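Local coordinates for protein oligopeptide ABC transporter OppAIV (Borrelia burgdorferi B31, PDB 4GL8) that probably binds oligopeptides outside the cytoplasmic membrane and delivers them to an ABC transporter for uptake, at residues Asn130-Lys133 and Ser134-Asn138. Residues are numbered along the deposited sequence; the frame is centred on the assembly and turned at random.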
# COMPACT_ATOMS: atom_id res chain seq x y z
N ASN A 130 0.89 -0.55 -14.30
CA ASN A 130 0.04 -1.73 -14.63
C ASN A 130 -1.37 -1.69 -14.09
O ASN A 130 -2.30 -2.22 -14.69
CB ASN A 130 0.71 -3.03 -14.20
CG ASN A 130 1.74 -3.47 -15.18
OD1 ASN A 130 1.87 -2.89 -16.27
ND2 ASN A 130 2.46 -4.51 -14.85
N MET A 131 -1.55 -1.01 -12.97
CA MET A 131 -2.88 -0.78 -12.42
C MET A 131 -3.77 0.04 -13.39
O MET A 131 -4.93 -0.29 -13.60
CB MET A 131 -2.75 -0.11 -11.08
CG MET A 131 -4.09 0.21 -10.44
SD MET A 131 -3.87 0.64 -8.71
CE MET A 131 -3.34 -0.93 -8.09
N ILE A 132 -3.22 1.09 -13.99
CA ILE A 132 -3.94 1.85 -14.99
C ILE A 132 -4.24 1.04 -16.25
O ILE A 132 -5.34 1.10 -16.76
CB ILE A 132 -3.19 3.13 -15.41
CG1 ILE A 132 -2.80 3.97 -14.21
CG2 ILE A 132 -4.07 3.99 -16.30
CD1 ILE A 132 -3.98 4.25 -13.30
N LYS A 133 -3.24 0.33 -16.76
CA LYS A 133 -3.36 -0.47 -17.98
C LYS A 133 -4.36 -1.62 -17.89
O LYS A 133 -5.03 -1.96 -18.86
CB LYS A 133 -1.99 -1.06 -18.36
CG LYS A 133 -0.97 0.01 -18.74
CD LYS A 133 0.48 -0.42 -18.61
CE LYS A 133 0.82 -1.64 -19.43
NZ LYS A 133 2.14 -2.18 -19.03
N SER A 134 -4.49 -2.21 -16.72
CA SER A 134 -5.42 -3.31 -16.53
C SER A 134 -6.87 -2.83 -16.42
O SER A 134 -7.77 -3.62 -16.55
CB SER A 134 -5.04 -4.17 -15.31
OG SER A 134 -5.26 -3.46 -14.09
N VAL A 135 -7.10 -1.53 -16.21
CA VAL A 135 -8.43 -0.98 -15.92
C VAL A 135 -9.02 -0.23 -17.12
O VAL A 135 -10.16 -0.49 -17.53
CB VAL A 135 -8.32 -0.03 -14.71
CG1 VAL A 135 -9.49 0.91 -14.59
CG2 VAL A 135 -8.19 -0.84 -13.44
N ILE A 136 -8.26 0.70 -17.66
CA ILE A 136 -8.78 1.66 -18.62
C ILE A 136 -8.65 1.17 -20.07
O ILE A 136 -7.61 0.57 -20.46
CB ILE A 136 -8.08 3.01 -18.40
CG1 ILE A 136 -8.54 3.59 -17.06
CG2 ILE A 136 -8.39 3.97 -19.52
CD1 ILE A 136 -7.84 4.88 -16.72
N LYS A 137 -9.72 1.38 -20.84
CA LYS A 137 -9.79 0.93 -22.21
C LYS A 137 -8.68 1.54 -23.03
O LYS A 137 -8.47 2.75 -23.02
CB LYS A 137 -11.13 1.30 -22.88
N ASN A 138 -7.99 0.68 -23.76
CA ASN A 138 -6.87 1.05 -24.60
C ASN A 138 -5.66 1.66 -23.89
O ASN A 138 -4.77 2.14 -24.55
CB ASN A 138 -7.32 1.97 -25.74
CG ASN A 138 -8.21 1.26 -26.75
OD1 ASN A 138 -8.14 0.04 -26.94
ND2 ASN A 138 -9.06 2.03 -27.42
O HOH W 1 -5.69 -1.49 -21.33
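I132 and I136, one helical turn apart, lie side by side and point the same way, the methyl CG2 of I132 resting 3.9 Å from CD1 at the end of I136. In I132 the branch CG2 stands anti to the backbone N, which sets this methyl on the flank facing I136, while I136 extends its longer branch, chi2 177°, to meet it. The pair is buried: I132 also packs on F182 and I136 on I164. Between their backbones, the carbonyl oxygen of I132 is gripped twice. I136 N approaches it almost head-on at 3.1 Å, with an N-H...O angle of 172°, whereas V135 N, 3.2 Å from the same I132 O, comes from above the carbonyl plane. The two bonds, one of i+4 and one of i+3 spacing, lie in the last, weakly bonded turn, before the chain opens out at I136 and K137. In this protein, assigned to solute-binding protein family 5, the apolar side of the turn packs through I136 on strand 161-165 of a five-stranded antiparallel sheet, and through V135 on F173 and M176 of helix 173-176. A water donates to K133 O at 2.6 Å and to I136 O at 2.9 Å, bridging the turn to the loop that follows. The side chain of S134 folds back along the helix: with chi1 at 70°, OG sits between its own N and carbonyl carbon and lies 3.2 Å from M131 O, close to N130 O as well. V135 turns its CG2 to the same M131 carbonyl. On the polar flank K133 bends at chi3 and brings NZ to N130 OD1, at 2.9 Å; its side chain also makes a cation-pi contact with F143, while N130 ND2 bonds N445 OD1.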